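Local coordinates for WbbM protein (Klebsiella pneumoniae, PDB 6U4B) that binds magnesium and probably acts as a bifunctional glycosyltransferase that polymerises O-antigen, at residues K157-N168 and F204-Y212; P422-A430 and K482-F490. One frame throughout, in Å; residues are numbered along the deposited sequence.

Contact 1: residues K157-N168 and F204-Y212; sequences KWSVTAAGSKNN and FNDASDGYY
Asn168 ND2 is held by two backbone carbonyls of the segment 204-212. It donates to Phe204 O at 2.8 Å and to Asp209 O at 2.9 Å. Both acceptors lie in the amide plane, although ND2 sits above the carbonyl plane of Asp209. OD1 of the same amide accepts a bond from Tyr212 OH, 2.5 Å away at the ring edge. CG is anti to the carbonyl carbon (chi1 -71°), which turns the amide in among these three partners. The bonds fix the rotation of the buried amide. Asn168 CB makes a separate CH-pi contact over one face of the Phe204 ring. Water 1 donates to both Tyr212 OH and Asn168 O. Asn168 N adds a bond to Ala207 O.

Beyond the amide the chains pair as a short antiparallel ladder. Trp158 N donates to Gly210 O at 2.9 Å, and the return bond from Gly210 N is weak. Val160 N donates to Ser208 O at 3.0 Å. At the exposed end Lys157 CG lies over the Tyr211 ring, 3.6 Å from its centroid, while Tyr211 OH binds Glu279. Lys157 NZ stays 4.2 Å from Asp209 OD2, too far for a salt bridge.

In the DUF4422 region, the ladder joins strand 209-210 to the end of strand 152-159. Asn167 caps helix 168-173 through Asp170 N, His171 of that helix meets the Trp158 and Tyr212 rings, and helix 253-272 packs on Phe204.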
loop_
_atom_site.group_PDB
_atom_site.type_symbol
_atom_site.label_atom_id
_atom_site.label_comp_id
_atom_site.label_asym_id
_atom_site.label_seq_id
_atom_site.Cartn_x
_atom_site.Cartn_y
_atom_site.Cartn_z
ATOM N N LYS A 157 -18.284 -34.984 -50.032
ATOM C CA LYS A 157 -18.809 -35.865 -48.999
ATOM C C LYS A 157 -17.766 -36.910 -48.621
ATOM O O LYS A 157 -16.902 -37.278 -49.423
ATOM C CB LYS A 157 -20.086 -36.561 -49.473
ATOM C CG LYS A 157 -21.341 -35.703 -49.438
ATOM C CD LYS A 157 -22.559 -36.521 -49.843
ATOM C CE LYS A 157 -23.832 -35.690 -49.823
ATOM N NZ LYS A 157 -25.002 -36.473 -50.315
ATOM N N TRP A 158 -17.855 -37.387 -47.387
ATOM C CA TRP A 158 -16.999 -38.449 -46.885
ATOM C C TRP A 158 -17.862 -39.652 -46.531
ATOM O O TRP A 158 -18.941 -39.504 -45.949
ATOM C CB TRP A 158 -16.197 -37.975 -45.666
ATOM C CG TRP A 158 -15.201 -38.978 -45.167
ATOM C CD1 TRP A 158 -14.030 -39.341 -45.768
ATOM C CD2 TRP A 158 -15.280 -39.734 -43.953
ATOM N NE1 TRP A 158 -13.380 -40.282 -45.008
ATOM C CE2 TRP A 158 -14.126 -40.541 -43.889
ATOM C CE3 TRP A 158 -16.216 -39.810 -42.917
ATOM C CZ2 TRP A 158 -13.884 -41.413 -42.829
ATOM C CZ3 TRP A 158 -15.974 -40.676 -41.866
ATOM C CH2 TRP A 158 -14.817 -41.465 -41.829
ATOM N N SER A 159 -17.387 -40.840 -46.889
ATOM C CA SER A 159 -18.152 -42.066 -46.706
ATOM C C SER A 159 -17.849 -42.683 -45.348
ATOM O O SER A 159 -16.683 -42.912 -45.008
ATOM C CB SER A 159 -17.840 -43.066 -47.821
ATOM O OG SER A 159 -18.423 -44.327 -47.552
ATOM N N VAL A 160 -18.905 -42.954 -44.575
ATOM C CA VAL A 160 -18.742 -43.580 -43.266
ATOM C C VAL A 160 -18.649 -45.094 -43.342
ATOM O O VAL A 160 -18.299 -45.733 -42.341
ATOM C CB VAL A 160 -19.899 -43.200 -42.322
ATOM C CG1 VAL A 160 -19.930 -41.697 -42.099
ATOM C CG2 VAL A 160 -21.225 -43.688 -42.884
ATOM N N THR A 161 -18.953 -45.692 -44.497
ATOM C CA THR A 161 -18.881 -47.145 -44.605
ATOM C C THR A 161 -17.442 -47.639 -44.617
ATOM O O THR A 161 -17.168 -48.753 -44.156
ATOM C CB THR A 161 -19.619 -47.623 -45.857
ATOM O OG1 THR A 161 -19.209 -46.844 -46.987
ATOM C CG2 THR A 161 -21.123 -47.493 -45.670
ATOM N N ALA A 162 -16.511 -46.834 -45.136
ATOM C CA ALA A 162 -15.104 -47.217 -45.097
ATOM C C ALA A 162 -14.571 -47.240 -43.671
ATOM O O ALA A 162 -13.719 -48.072 -43.342
ATOM C CB ALA A 162 -14.273 -46.267 -45.959
ATOM N N ALA A 163 -15.061 -46.348 -42.812
ATOM C CA ALA A 163 -14.653 -46.320 -41.415
ATOM C C ALA A 163 -15.311 -47.412 -40.583
ATOM O O ALA A 163 -15.046 -47.492 -39.378
ATOM C CB ALA A 163 -14.959 -44.950 -40.805
ATOM N N GLY A 164 -16.156 -48.246 -41.186
ATOM C CA GLY A 164 -16.797 -49.345 -40.494
ATOM C C GLY A 164 -18.204 -49.073 -40.009
ATOM O O GLY A 164 -18.800 -49.955 -39.378
ATOM N N SER A 165 -18.753 -47.895 -40.283
ATOM C CA SER A 165 -20.080 -47.528 -39.816
ATOM C C SER A 165 -21.144 -47.960 -40.816
ATOM O O SER A 165 -20.906 -48.009 -42.026
ATOM C CB SER A 165 -20.171 -46.020 -39.583
ATOM O OG SER A 165 -19.226 -45.597 -38.616
ATOM N N LYS A 166 -22.332 -48.270 -40.293
ATOM C CA LYS A 166 -23.442 -48.663 -41.155
ATOM C C LYS A 166 -24.068 -47.458 -41.849
ATOM O O LYS A 166 -24.431 -47.536 -43.029
ATOM C CB LYS A 166 -24.497 -49.418 -40.343
ATOM C CG LYS A 166 -25.753 -49.766 -41.128
ATOM C CD LYS A 166 -26.699 -50.640 -40.318
ATOM C CE LYS A 166 -27.956 -50.967 -41.110
ATOM N NZ LYS A 166 -28.851 -51.910 -40.386
ATOM N N ASN A 167 -24.197 -46.344 -41.136
ATOM C CA ASN A 167 -24.798 -45.130 -41.680
ATOM C C ASN A 167 -24.343 -43.958 -40.811
ATOM O O ASN A 167 -23.534 -44.123 -39.898
ATOM C CB ASN A 167 -26.322 -45.270 -41.754
ATOM C CG ASN A 167 -26.936 -45.745 -40.447
ATOM O OD1 ASN A 167 -26.531 -45.323 -39.364
ATOM N ND2 ASN A 167 -27.922 -46.627 -40.547
ATOM N N ASN A 168 -24.865 -42.762 -41.105
ATOM C CA ASN A 168 -24.392 -41.566 -40.409
ATOM C C ASN A 168 -24.788 -41.581 -38.940
ATOM O O ASN A 168 -24.031 -41.109 -38.083
ATOM C CB ASN A 168 -24.923 -40.311 -41.101
ATOM C CG ASN A 168 -24.263 -40.062 -42.442
ATOM O OD1 ASN A 168 -23.036 -39.998 -42.545
ATOM N ND2 ASN A 168 -25.076 -39.934 -43.485
ATOM N N PHE A 204 -30.662 -38.404 -43.797
ATOM C CA PHE A 204 -29.258 -38.282 -43.419
ATOM C C PHE A 204 -28.830 -39.420 -42.503
ATOM O O PHE A 204 -27.764 -40.015 -42.696
ATOM C CB PHE A 204 -29.007 -36.936 -42.745
ATOM C CG PHE A 204 -27.682 -36.859 -42.047
ATOM C CD1 PHE A 204 -26.504 -36.821 -42.775
ATOM C CD2 PHE A 204 -27.611 -36.843 -40.665
ATOM C CE1 PHE A 204 -25.277 -36.758 -42.136
ATOM C CE2 PHE A 204 -26.390 -36.780 -40.021
ATOM C CZ PHE A 204 -25.220 -36.736 -40.756
ATOM N N ASN A 205 -29.648 -39.733 -41.493
ATOM C CA ASN A 205 -29.270 -40.765 -40.533
ATOM C C ASN A 205 -29.113 -42.124 -41.204
ATOM O O ASN A 205 -28.232 -42.907 -40.831
ATOM C CB ASN A 205 -30.298 -40.835 -39.403
ATOM C CG ASN A 205 -30.065 -39.777 -38.339
ATOM O OD1 ASN A 205 -28.944 -39.300 -38.159
ATOM N ND2 ASN A 205 -31.124 -39.409 -37.625
ATOM N N ASP A 206 -29.949 -42.423 -42.199
ATOM C CA ASP A 206 -29.849 -43.688 -42.915
ATOM C C ASP A 206 -28.851 -43.652 -44.064
ATOM O O ASP A 206 -28.536 -44.710 -44.620
ATOM C CB ASP A 206 -31.217 -44.116 -43.457
ATOM C CG ASP A 206 -32.180 -44.531 -42.360
ATOM O OD1 ASP A 206 -33.322 -44.916 -42.686
ATOM O OD2 ASP A 206 -31.798 -44.456 -41.172
ATOM N N ALA A 207 -28.353 -42.477 -44.437
ATOM C CA ALA A 207 -27.385 -42.385 -45.518
ATOM C C ALA A 207 -26.003 -42.826 -45.044
ATOM O O ALA A 207 -25.694 -42.829 -43.849
ATOM C CB ALA A 207 -27.318 -40.961 -46.069
ATOM N N SER A 208 -25.163 -43.197 -46.007
ATOM C CA SER A 208 -23.819 -43.683 -45.735
ATOM C C SER A 208 -22.743 -42.635 -46.003
ATOM O O SER A 208 -21.552 -42.965 -45.979
ATOM C CB SER A 208 -23.541 -44.940 -46.562
ATOM O OG SER A 208 -23.633 -44.666 -47.950
ATOM N N ASP A 209 -23.126 -41.387 -46.256
ATOM C CA ASP A 209 -22.152 -40.347 -46.549
ATOM C C ASP A 209 -22.738 -38.997 -46.165
ATOM O O ASP A 209 -23.932 -38.869 -45.883
ATOM C CB ASP A 209 -21.729 -40.380 -48.025
ATOM C CG ASP A 209 -22.891 -40.154 -48.980
ATOM O OD1 ASP A 209 -22.642 -40.002 -50.194
ATOM O OD2 ASP A 209 -24.052 -40.113 -48.521
ATOM N N GLY A 210 -21.878 -37.990 -46.151
ATOM C CA GLY A 210 -22.304 -36.652 -45.793
ATOM C C GLY A 210 -21.110 -35.735 -45.674
ATOM O O GLY A 210 -19.952 -36.158 -45.759
ATOM N N TYR A 211 -21.415 -34.457 -45.472
ATOM C CA TYR A 211 -20.389 -33.423 -45.357
ATOM C C TYR A 211 -19.977 -33.315 -43.895
ATOM O O TYR A 211 -20.641 -32.650 -43.096
ATOM C CB TYR A 211 -20.904 -32.094 -45.893
ATOM C CG TYR A 211 -21.422 -32.162 -47.311
ATOM C CD1 TYR A 211 -22.785 -32.213 -47.570
ATOM C CD2 TYR A 211 -20.549 -32.175 -48.391
ATOM C CE1 TYR A 211 -23.264 -32.272 -48.864
ATOM C CE2 TYR A 211 -21.018 -32.232 -49.690
ATOM C CZ TYR A 211 -22.376 -32.283 -49.920
ATOM O OH TYR A 211 -22.849 -32.342 -51.214
ATOM N N TYR A 212 -18.874 -33.978 -43.540
ATOM C CA TYR A 212 -18.346 -33.933 -42.177
ATOM C C TYR A 212 -17.345 -32.785 -42.098
ATOM O O TYR A 212 -16.125 -32.960 -42.171
ATOM C CB TYR A 212 -17.736 -35.275 -41.795
ATOM C CG TYR A 212 -18.794 -36.301 -41.469
ATOM C CD1 TYR A 212 -19.418 -37.029 -42.474
ATOM C CD2 TYR A 212 -19.194 -36.516 -40.157
ATOM C CE1 TYR A 212 -20.399 -37.957 -42.179
ATOM C CE2 TYR A 212 -20.171 -37.440 -39.852
ATOM C CZ TYR A 212 -20.773 -38.158 -40.866
ATOM O OH TYR A 212 -21.746 -39.079 -40.562
HETATM O O HOH W 1 -22.241 -39.102 -38.074
#

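Contact 2: residues P422-A430 and K482-F490; sequences PLGNNLVAA and KQMVEENTF
Leu427 and Gln483 bring the backbones closest, 6.4 Å between CA atoms, where the lead-in to strand 428-432 passes helix 481-487. Both segments lie in the glycosyl transferase family 8 region, and the contact lays this helix against the start of a strand of its sheet. The chain reaches Leu427 just after a type II' turn, Leu423 to Asn426. A Schellman motif ends the helix, with Asn488 at positive phi, and helix 489-499 follows directly.

Leu427 carries most of the contact. Its CD2 lies 3.7 Å from Gln483 CG, and the two side chains cross at about a right angle. CD2 is also 3.7 Å from Glu487 OE1. CD1 meets Thr489 OG1 tip to tip at 4.1 Å. Met484 approaches from the other end of the residue. Its chain is extended beyond CG, which carries CE to 3.4 Å from Leu427 O and 3.6 Å from Val428 CG1. On the outer side the Gln483 chain bends at chi2 (65°), and its CD lies 3.9 Å from Asn425 CB.

The two segments meet by van der Waals packing. The polar atoms named here find partners along the helix or outside the two segments. Gln483 NE2 donates to Glu487 OE2 at 3.0 Å, nearly straight at 172°. The same oxygen forms a salt bridge with Arg517, whose NH2 also binds Asn425 O. Asn480 ND2 binds Asn426 O, and its OD1 accepts from Gln483 N. Arg517 and Asn480 thus supply polar ties that the direct contact lacks, and Arg517 probably helps Glu487 stay ionised beside the leucine.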
loop_
_atom_site.group_PDB
_atom_site.type_symbol
_atom_site.label_atom_id
_atom_site.label_comp_id
_atom_site.label_asym_id
_atom_site.label_seq_id
_atom_site.Cartn_x
_atom_site.Cartn_y
_atom_site.Cartn_z
ATOM N N PRO A 422 16.007 12.758 -31.119
ATOM C CA PRO A 422 16.130 12.750 -32.584
ATOM C C PRO A 422 17.003 11.592 -33.050
ATOM O O PRO A 422 18.146 11.442 -32.612
ATOM C CB PRO A 422 16.777 14.106 -32.898
ATOM C CG PRO A 422 16.548 14.946 -31.669
ATOM C CD PRO A 422 16.566 13.983 -30.522
ATOM N N LEU A 423 16.452 10.770 -33.949
ATOM C CA LEU A 423 17.150 9.595 -34.450
ATOM C C LEU A 423 17.692 9.745 -35.862
ATOM O O LEU A 423 18.615 9.011 -36.225
ATOM C CB LEU A 423 16.227 8.366 -34.412
ATOM C CG LEU A 423 16.489 7.322 -33.320
ATOM C CD1 LEU A 423 16.554 7.980 -31.958
ATOM C CD2 LEU A 423 15.414 6.245 -33.353
ATOM N N GLY A 424 17.157 10.665 -36.662
ATOM C CA GLY A 424 17.571 10.734 -38.054
ATOM C C GLY A 424 17.225 9.447 -38.772
ATOM O O GLY A 424 16.148 8.871 -38.581
ATOM N N ASN A 425 18.148 8.976 -39.609
ATOM C CA ASN A 425 18.020 7.665 -40.228
ATOM C C ASN A 425 18.869 6.609 -39.529
ATOM O O ASN A 425 19.131 5.551 -40.110
ATOM C CB ASN A 425 18.359 7.728 -41.720
ATOM C CG ASN A 425 19.732 8.311 -41.991
ATOM O OD1 ASN A 425 20.575 8.402 -41.099
ATOM N ND2 ASN A 425 19.963 8.708 -43.237
ATOM N N ASN A 426 19.310 6.879 -38.302
ATOM C CA ASN A 426 19.948 5.839 -37.508
ATOM C C ASN A 426 18.953 4.720 -37.233
ATOM O O ASN A 426 17.740 4.937 -37.162
ATOM C CB ASN A 426 20.481 6.405 -36.191
ATOM C CG ASN A 426 21.801 7.130 -36.362
ATOM O OD1 ASN A 426 22.484 6.962 -37.371
ATOM N ND2 ASN A 426 22.174 7.928 -35.368
ATOM N N LEU A 427 19.477 3.505 -37.088
ATOM C CA LEU A 427 18.601 2.353 -36.937
ATOM C C LEU A 427 18.130 2.176 -35.502
ATOM O O LEU A 427 17.005 1.713 -35.281
ATOM C CB LEU A 427 19.309 1.092 -37.429
ATOM C CG LEU A 427 19.697 1.137 -38.907
ATOM C CD1 LEU A 427 20.355 -0.167 -39.333
ATOM C CD2 LEU A 427 18.481 1.442 -39.772
ATOM N N VAL A 428 18.959 2.538 -34.520
ATOM C CA VAL A 428 18.615 2.380 -33.113
ATOM C C VAL A 428 19.196 3.527 -32.299
ATOM O O VAL A 428 20.089 4.254 -32.741
ATOM C CB VAL A 428 19.118 1.040 -32.521
ATOM C CG1 VAL A 428 18.371 -0.142 -33.116
ATOM C CG2 VAL A 428 20.624 0.902 -32.730
ATOM N N ALA A 429 18.659 3.675 -31.090
ATOM C CA ALA A 429 19.261 4.479 -30.038
ATOM C C ALA A 429 19.494 3.571 -28.842
ATOM O O ALA A 429 18.609 2.790 -28.476
ATOM C CB ALA A 429 18.375 5.666 -29.655
ATOM N N ALA A 430 20.683 3.659 -28.249
ATOM C CA ALA A 430 21.055 2.750 -27.173
ATOM C C ALA A 430 22.156 3.389 -26.341
ATOM O O ALA A 430 22.723 4.420 -26.709
ATOM C CB ALA A 430 21.498 1.387 -27.721
ATOM N N LYS A 482 10.547 2.155 -38.674
ATOM C CA LYS A 482 10.244 2.671 -40.007
ATOM C C LYS A 482 11.472 2.634 -40.911
ATOM O O LYS A 482 11.370 2.280 -42.092
ATOM C CB LYS A 482 9.692 4.094 -39.915
ATOM C CG LYS A 482 9.601 4.793 -41.265
ATOM C CD LYS A 482 8.266 5.493 -41.464
ATOM C CE LYS A 482 8.127 6.705 -40.562
ATOM N NZ LYS A 482 6.872 7.455 -40.853
ATOM N N GLN A 483 12.641 2.986 -40.373
ATOM C CA GLN A 483 13.861 2.913 -41.169
ATOM C C GLN A 483 14.256 1.466 -41.436
ATOM O O GLN A 483 14.723 1.139 -42.533
ATOM C CB GLN A 483 14.994 3.660 -40.467
ATOM C CG GLN A 483 16.201 3.923 -41.350
ATOM C CD GLN A 483 15.888 4.868 -42.496
ATOM O OE1 GLN A 483 15.018 5.732 -42.385
ATOM N NE2 GLN A 483 16.595 4.703 -43.607
ATOM N N MET A 484 14.075 0.585 -40.447
ATOM C CA MET A 484 14.392 -0.825 -40.648
ATOM C C MET A 484 13.497 -1.458 -41.705
ATOM O O MET A 484 13.935 -2.360 -42.427
ATOM C CB MET A 484 14.272 -1.589 -39.329
ATOM C CG MET A 484 15.321 -1.219 -38.305
ATOM S SD MET A 484 15.237 -2.251 -36.831
ATOM C CE MET A 484 16.591 -1.568 -35.886
ATOM N N VAL A 485 12.244 -1.009 -41.806
ATOM C CA VAL A 485 11.354 -1.529 -42.838
ATOM C C VAL A 485 11.835 -1.101 -44.219
ATOM O O VAL A 485 11.843 -1.901 -45.163
ATOM C CB VAL A 485 9.907 -1.075 -42.570
ATOM C CG1 VAL A 485 9.025 -1.370 -43.776
ATOM C CG2 VAL A 485 9.364 -1.760 -41.329
ATOM N N GLU A 486 12.255 0.159 -44.358
ATOM C CA GLU A 486 12.709 0.639 -45.658
ATOM C C GLU A 486 13.988 -0.063 -46.096
ATOM O O GLU A 486 14.148 -0.390 -47.277
ATOM C CB GLU A 486 12.913 2.155 -45.619
ATOM C CG GLU A 486 13.705 2.713 -46.805
ATOM C CD GLU A 486 12.913 2.747 -48.109
ATOM O OE1 GLU A 486 12.982 3.776 -48.815
ATOM O OE2 GLU A 486 12.227 1.755 -48.439
ATOM N N GLU A 487 14.905 -0.311 -45.165
ATOM C CA GLU A 487 16.174 -0.953 -45.481
ATOM C C GLU A 487 16.114 -2.473 -45.404
ATOM O O GLU A 487 17.108 -3.132 -45.728
ATOM C CB GLU A 487 17.272 -0.438 -44.544
ATOM C CG GLU A 487 17.471 1.069 -44.585
ATOM C CD GLU A 487 18.659 1.522 -43.756
ATOM O OE1 GLU A 487 19.400 0.654 -43.247
ATOM O OE2 GLU A 487 18.854 2.748 -43.615
ATOM N N ASN A 488 14.973 -3.038 -45.000
ATOM C CA ASN A 488 14.833 -4.479 -44.765
ATOM C C ASN A 488 15.940 -4.991 -43.844
ATOM O O ASN A 488 16.559 -6.028 -44.091
ATOM C CB ASN A 488 14.806 -5.260 -46.080
ATOM C CG ASN A 488 14.055 -6.574 -45.958
ATOM O OD1 ASN A 488 13.915 -7.125 -44.863
ATOM N ND2 ASN A 488 13.567 -7.081 -47.081
ATOM N N THR A 489 16.194 -4.237 -42.768
ATOM C CA THR A 489 17.203 -4.624 -41.787
ATOM C C THR A 489 16.947 -6.020 -41.233
ATOM O O THR A 489 17.894 -6.743 -40.903
ATOM C CB THR A 489 17.232 -3.601 -40.645
ATOM O OG1 THR A 489 17.437 -2.288 -41.183
ATOM C CG2 THR A 489 18.349 -3.918 -39.655
ATOM N N PHE A 490 15.677 -6.422 -41.139
ATOM C CA PHE A 490 15.352 -7.719 -40.557
ATOM C C PHE A 490 15.991 -8.859 -41.338
ATOM O O PHE A 490 16.485 -9.825 -40.745
ATOM C CB PHE A 490 13.837 -7.898 -40.492
ATOM C CG PHE A 490 13.413 -9.256 -40.024
ATOM C CD1 PHE A 490 12.897 -10.182 -40.916
ATOM C CD2 PHE A 490 13.547 -9.614 -38.695
ATOM C CE1 PHE A 490 12.511 -11.438 -40.485
ATOM C CE2 PHE A 490 13.165 -10.866 -38.259
ATOM C CZ PHE A 490 12.645 -11.779 -39.152
#

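In the fold
Contact 1 and contact 2 belong to different regions of the chain, DUF4422 and glycosyl transferase family 8, consistent with two catalytic modules in one chain. Their centres are 59 Å apart, on opposite sides of the chain's centre, and their nearest atoms are about 36 Å apart. Contact 1 is complete before contact 2 begins in the sequence. Each lies at a mixed sheet: contact 1 pairs two strands of the first, and contact 2 packs a helix beside the start of a strand of the second. Both lie away from the magnesium site of Asp406, Asp408 and His560. No other chain of the trimer touches either contact.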